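Local coordinates for protein peptide synthetase, module 7 (Actinoplanes teichomyceticus, PDB 4TX3) that forms a condensation-type domain within module 7 of a nonribosomal peptide synthetase and probably takes part in making a peptide antibiotic, at residues 207-215 against 306-314. Residues are numbered along the deposited sequence; the frame is centred on the assembly and turned at random.
Sequences FWRNHLAGI and RPFPVRTDL
Arg-311 reaches from strand 306-313 to the end of helix 200-211, a worked example of how a helix C-terminus can be tied down by one guanidinium group. With CG anti to the backbone N (chi1 -176°) and the chain extended as far as NE, its NH1 meets two carbonyls near the plane of the group: His-211 O at 3.0 Å and Ala-213 O at 2.9 Å, the latter bond almost straight but arriving from above the carbonyl plane. Ile-215 lays CG2 over the centre of one guanidinium face, 3.4 Å from CZ. Nearer the strand, the His-211 ring presents its edge to the backbone, and its NE2 accepts the backbone N-H of Arg-311 at 3.2 Å, consistent with NE2 being the ring nitrogen without a proton. A leucine in place of Arg-311 would probably leave both carbonyls without this donor and Asp-281, the salt-bridge partner of NH2, without its mate.

The tight, buried part lies towards Trp-208, which turns its ring edge to Pro-309 O, 3.4 Å from CZ3; CZ3 also packs 3.9 Å from Pro-309 CG, while CH2 touches Phe-308 CE1. Ala-213 and Gly-214, in the type II turn, form the exposed, sparsely packed side. Strand 281-288 pairs antiparallel with strand 306-313 through Val-310 and Thr-312, so the end of helix 200-211 lies along the strand's other edge, with helix 320-334 packing against Trp-208 and Phe-308.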
ATOM      1  N   PHE B 207       9.556 -13.081  30.759  1.00 34.72           N
ATOM      2  CA  PHE B 207       9.166 -11.681  30.709  1.00 34.48           C
ATOM      3  C   PHE B 207       7.701 -11.448  31.087  1.00 33.49           C
ATOM      4  O   PHE B 207       7.403 -10.582  31.904  1.00 34.68           O
ATOM      5  CB  PHE B 207       9.393 -11.073  29.326  1.00 35.08           C
ATOM      6  CG  PHE B 207       8.834  -9.690  29.213  1.00 35.81           C
ATOM      7  CD1 PHE B 207       9.543  -8.615  29.701  1.00 30.31           C
ATOM      8  CD2 PHE B 207       7.569  -9.474  28.681  1.00 32.44           C
ATOM      9  CE1 PHE B 207       9.014  -7.349  29.647  1.00 39.29           C
ATOM     10  CE2 PHE B 207       7.039  -8.204  28.622  1.00 36.57           C
ATOM     11  CZ  PHE B 207       7.761  -7.138  29.101  1.00 37.06           C
ATOM     12  N   TRP B 208       6.788 -12.194  30.485  1.00 29.32           N
ATOM     13  CA  TRP B 208       5.379 -11.902  30.683  1.00 31.91           C
ATOM     14  C   TRP B 208       4.880 -12.341  32.047  1.00 36.46           C
ATOM     15  O   TRP B 208       4.050 -11.646  32.648  1.00 38.62           O
ATOM     16  CB  TRP B 208       4.525 -12.538  29.572  1.00 29.35           C
ATOM     17  CG  TRP B 208       4.663 -11.785  28.288  1.00 31.25           C
ATOM     18  CD1 TRP B 208       5.350 -12.176  27.174  1.00 31.19           C
ATOM     19  CD2 TRP B 208       4.149 -10.478  28.003  1.00 31.00           C
ATOM     20  NE1 TRP B 208       5.281 -11.200  26.207  1.00 34.43           N
ATOM     21  CE2 TRP B 208       4.549 -10.151  26.687  1.00 31.61           C
ATOM     22  CE3 TRP B 208       3.383  -9.562  28.726  1.00 28.95           C
ATOM     23  CZ2 TRP B 208       4.210  -8.943  26.081  1.00 30.86           C
ATOM     24  CZ3 TRP B 208       3.048  -8.354  28.122  1.00 31.13           C
ATOM     25  CH2 TRP B 208       3.459  -8.058  26.814  1.00 33.05           C
ATOM     26  N   ARG B 209       5.358 -13.483  32.536  1.00 33.46           N
ATOM     27  CA  ARG B 209       4.969 -13.945  33.868  1.00 36.31           C
ATOM     28  C   ARG B 209       5.394 -12.898  34.884  1.00 38.03           C
ATOM     29  O   ARG B 209       4.684 -12.645  35.857  1.00 41.07           O
ATOM     30  CB  ARG B 209       5.603 -15.302  34.213  1.00 40.46           C
ATOM     31  CG  ARG B 209       5.017 -16.497  33.475  1.00 44.59           C
ATOM     32  CD  ARG B 209       5.851 -17.760  33.720  1.00 46.02           C
ATOM     33  NE  ARG B 209       6.052 -17.980  35.151  1.00 53.56           N
ATOM     34  CZ  ARG B 209       5.269 -18.745  35.909  1.00 54.94           C
ATOM     35  NH1 ARG B 209       4.241 -19.391  35.369  1.00 53.30           N
ATOM     36  NH2 ARG B 209       5.522 -18.876  37.206  1.00 53.11           N
ATOM     37  N   ASN B 210       6.552 -12.285  34.631  1.00 34.33           N
ATOM     38  CA  ASN B 210       7.095 -11.243  35.491  1.00 35.08           C
ATOM     39  C   ASN B 210       6.350  -9.915  35.329  1.00 40.24           C
ATOM     40  O   ASN B 210       5.894  -9.330  36.315  1.00 42.00           O
ATOM     41  CB  ASN B 210       8.591 -11.045  35.214  1.00 38.75           C
ATOM     42  CG  ASN B 210       9.462 -12.188  35.775  1.00 43.59           C
ATOM     43  OD1 ASN B 210       9.036 -12.931  36.660  1.00 41.77           O
ATOM     44  ND2 ASN B 210      10.692 -12.308  35.267  1.00 43.03           N
ATOM     45  N   HIS B 211       6.215  -9.449  34.088  1.00 36.02           N
ATOM     46  CA  HIS B 211       5.507  -8.205  33.807  1.00 32.57           C
ATOM     47  C   HIS B 211       4.062  -8.257  34.337  1.00 35.21           C
ATOM     48  O   HIS B 211       3.589  -7.297  34.930  1.00 38.15           O
ATOM     49  CB  HIS B 211       5.532  -7.923  32.297  1.00 34.94           C
ATOM     50  CG  HIS B 211       4.867  -6.642  31.885  1.00 38.75           C
ATOM     51  ND1 HIS B 211       5.473  -5.410  32.016  1.00 40.60           N
ATOM     52  CD2 HIS B 211       3.656  -6.404  31.320  1.00 39.10           C
ATOM     53  CE1 HIS B 211       4.662  -4.467  31.562  1.00 38.93           C
ATOM     54  NE2 HIS B 211       3.555  -5.047  31.128  1.00 40.47           N
ATOM     55  N   LEU B 212       3.373  -9.382  34.152  1.00 35.42           N
ATOM     56  CA  LEU B 212       1.944  -9.466  34.480  1.00 35.18           C
ATOM     57  C   LEU B 212       1.646 -10.171  35.806  1.00 36.01           C
ATOM     58  O   LEU B 212       0.491 -10.458  36.114  1.00 36.22           O
ATOM     59  CB  LEU B 212       1.183 -10.181  33.356  1.00 32.29           C
ATOM     60  CG  LEU B 212       1.070  -9.428  32.026  1.00 34.63           C
ATOM     61  CD1 LEU B 212       0.278 -10.237  30.991  1.00 29.09           C
ATOM     62  CD2 LEU B 212       0.459  -8.047  32.223  1.00 32.97           C
ATOM     63  N   ALA B 213       2.684 -10.447  36.585  1.00 38.48           N
ATOM     64  CA  ALA B 213       2.527 -11.080  37.899  1.00 38.33           C
ATOM     65  C   ALA B 213       1.596 -10.310  38.839  1.00 38.16           C
ATOM     66  O   ALA B 213       1.896  -9.184  39.233  1.00 37.36           O
ATOM     67  CB  ALA B 213       3.880 -11.243  38.551  1.00 38.05           C
ATOM     68  N   GLY B 214       0.469 -10.921  39.192  1.00 39.45           N
ATOM     69  CA  GLY B 214      -0.428 -10.362  40.192  1.00 37.83           C
ATOM     70  C   GLY B 214      -1.478  -9.348  39.747  1.00 40.93           C
ATOM     71  O   GLY B 214      -1.946  -8.551  40.560  1.00 37.54           O
ATOM     72  N   ILE B 215      -1.857  -9.367  38.474  1.00 37.90           N
ATOM     73  CA  ILE B 215      -2.902  -8.461  38.003  1.00 42.28           C
ATOM     74  C   ILE B 215      -4.257  -8.987  38.428  1.00 41.38           C
ATOM     75  O   ILE B 215      -4.442 -10.191  38.531  1.00 44.58           O
ATOM     76  CB  ILE B 215      -2.880  -8.297  36.479  1.00 35.81           C
ATOM     77  CG1 ILE B 215      -3.044  -9.662  35.812  1.00 36.92           C
ATOM     78  CG2 ILE B 215      -1.587  -7.627  36.042  1.00 37.75           C
ATOM     79  CD1 ILE B 215      -3.044  -9.621  34.330  1.00 39.18           C
ATOM     80  N   ARG B 306      -2.316  -9.476  16.362  1.00 32.46           N
ATOM     81  CA  ARG B 306      -1.876 -10.001  17.670  1.00 34.10           C
ATOM     82  C   ARG B 306      -2.155  -9.067  18.832  1.00 33.34           C
ATOM     83  O   ARG B 306      -1.669  -7.924  18.846  1.00 31.05           O
ATOM     84  CB  ARG B 306      -0.388 -10.275  17.617  1.00 32.30           C
ATOM     85  CG  ARG B 306       0.270  -9.294  16.712  1.00 32.35           C
ATOM     86  CD  ARG B 306       1.575  -9.769  16.193  1.00 30.75           C
ATOM     87  NE  ARG B 306       2.166  -8.694  15.435  1.00 35.28           N
ATOM     88  CZ  ARG B 306       3.436  -8.343  15.539  1.00 41.95           C
ATOM     89  NH1 ARG B 306       4.224  -8.998  16.390  1.00 38.16           N
ATOM     90  NH2 ARG B 306       3.903  -7.323  14.820  1.00 45.07           N
ATOM     91  N   PRO B 307      -2.938  -9.546  19.814  1.00 33.05           N
ATOM     92  CA  PRO B 307      -3.183  -8.805  21.057  1.00 30.17           C
ATOM     93  C   PRO B 307      -1.874  -8.535  21.780  1.00 29.23           C
ATOM     94  O   PRO B 307      -0.933  -9.319  21.688  1.00 27.36           O
ATOM     95  CB  PRO B 307      -4.079  -9.743  21.868  1.00 32.00           C
ATOM     96  CG  PRO B 307      -4.709 -10.641  20.848  1.00 30.82           C
ATOM     97  CD  PRO B 307      -3.651 -10.832  19.792  1.00 31.39           C
ATOM     98  N   PHE B 308      -1.829  -7.413  22.480  1.00 32.75           N
ATOM     99  CA  PHE B 308      -0.610  -6.876  23.057  1.00 31.55           C
ATOM    100  C   PHE B 308      -1.002  -6.036  24.286  1.00 35.71           C
ATOM    101  O   PHE B 308      -1.440  -4.882  24.156  1.00 30.17           O
ATOM    102  CB  PHE B 308       0.143  -6.042  22.013  1.00 33.44           C
ATOM    103  CG  PHE B 308       1.333  -5.298  22.560  1.00 32.47           C
ATOM    104  CD1 PHE B 308       2.338  -5.975  23.245  1.00 34.13           C
ATOM    105  CD2 PHE B 308       1.448  -3.920  22.389  1.00 29.09           C
ATOM    106  CE1 PHE B 308       3.446  -5.294  23.756  1.00 34.20           C
ATOM    107  CE2 PHE B 308       2.546  -3.222  22.897  1.00 31.38           C
ATOM    108  CZ  PHE B 308       3.550  -3.914  23.589  1.00 38.39           C
ATOM    109  N   PRO B 309      -0.885  -6.636  25.481  1.00 32.53           N
ATOM    110  CA  PRO B 309      -1.278  -6.023  26.752  1.00 30.20           C
ATOM    111  C   PRO B 309      -0.131  -5.269  27.384  1.00 27.91           C
ATOM    112  O   PRO B 309       0.970  -5.800  27.446  1.00 30.82           O
ATOM    113  CB  PRO B 309      -1.659  -7.227  27.604  1.00 33.11           C
ATOM    114  CG  PRO B 309      -0.712  -8.284  27.122  1.00 31.05           C
ATOM    115  CD  PRO B 309      -0.544  -8.055  25.648  1.00 25.09           C
ATOM    116  N   VAL B 310      -0.377  -4.048  27.841  1.00 29.39           N
ATOM    117  CA  VAL B 310       0.656  -3.285  28.522  1.00 30.70           C
ATOM    118  C   VAL B 310       0.153  -2.866  29.890  1.00 31.60           C
ATOM    119  O   VAL B 310      -0.925  -2.282  30.032  1.00 30.93           O
ATOM    120  CB  VAL B 310       1.106  -2.064  27.700  1.00 34.78           C
ATOM    121  CG1 VAL B 310       2.032  -1.178  28.527  1.00 29.72           C
ATOM    122  CG2 VAL B 310       1.814  -2.539  26.422  1.00 30.15           C
ATOM    123  N   ARG B 311       0.927  -3.223  30.904  1.00 28.88           N
ATOM    124  CA  ARG B 311       0.553  -2.938  32.269  1.00 30.13           C
ATOM    125  C   ARG B 311       1.133  -1.594  32.653  1.00 33.13           C
ATOM    126  O   ARG B 311       2.300  -1.312  32.379  1.00 32.37           O
ATOM    127  CB  ARG B 311       1.050  -4.039  33.199  1.00 32.15           C
ATOM    128  CG  ARG B 311       0.633  -3.888  34.634  1.00 33.59           C
ATOM    129  CD  ARG B 311       1.316  -4.954  35.467  1.00 36.87           C
ATOM    130  NE  ARG B 311       0.801  -5.001  36.826  1.00 40.46           N
ATOM    131  CZ  ARG B 311       0.997  -6.017  37.655  1.00 41.08           C
ATOM    132  NH1 ARG B 311       1.699  -7.069  37.255  1.00 43.20           N
ATOM    133  NH2 ARG B 311       0.482  -5.990  38.877  1.00 38.35           N
ATOM    134  N   THR B 312       0.323  -0.750  33.277  1.00 31.44           N
ATOM    135  CA  THR B 312       0.810   0.568  33.636  1.00 33.87           C
ATOM    136  C   THR B 312       0.563   0.807  35.110  1.00 32.69           C
ATOM    137  O   THR B 312      -0.485   0.452  35.627  1.00 34.02           O
ATOM    138  CB  THR B 312       0.143   1.662  32.767  1.00 36.86           C
ATOM    139  OG1 THR B 312       0.552   1.480  31.403  1.00 37.08           O
ATOM    140  CG2 THR B 312       0.573   3.041  33.212  1.00 36.77           C
ATOM    141  N   ASP B 313       1.557   1.373  35.789  1.00 35.34           N
ATOM    142  CA  ASP B 313       1.444   1.690  37.205  1.00 34.44           C
ATOM    143  C   ASP B 313       1.218   3.184  37.408  1.00 31.32           C
ATOM    144  O   ASP B 313       2.079   3.988  37.070  1.00 30.07           O
ATOM    145  CB  ASP B 313       2.697   1.229  37.948  1.00 35.66           C
ATOM    146  CG  ASP B 313       2.731   1.683  39.412  1.00 42.41           C
ATOM    147  OD1 ASP B 313       1.677   2.035  39.987  1.00 41.44           O
ATOM    148  OD2 ASP B 313       3.831   1.667  39.999  1.00 48.80           O
ATOM    149  N   LEU B 314       0.073   3.543  37.990  1.00 33.37           N
ATOM    150  CA  LEU B 314      -0.316   4.950  38.128  1.00 35.65           C
ATOM    151  C   LEU B 314      -0.301   5.471  39.563  1.00 36.42           C
ATOM    152  O   LEU B 314      -0.983   6.446  39.876  1.00 36.83           O
ATOM    153  CB  LEU B 314      -1.707   5.172  37.537  1.00 29.95           C
ATOM    154  CG  LEU B 314      -1.745   4.829  36.049  1.00 38.79           C
ATOM    155  CD1 LEU B 314      -2.593   3.582  35.821  1.00 41.60           C
ATOM    156  CD2 LEU B 314      -2.245   5.997  35.232  1.00 30.90           C
TER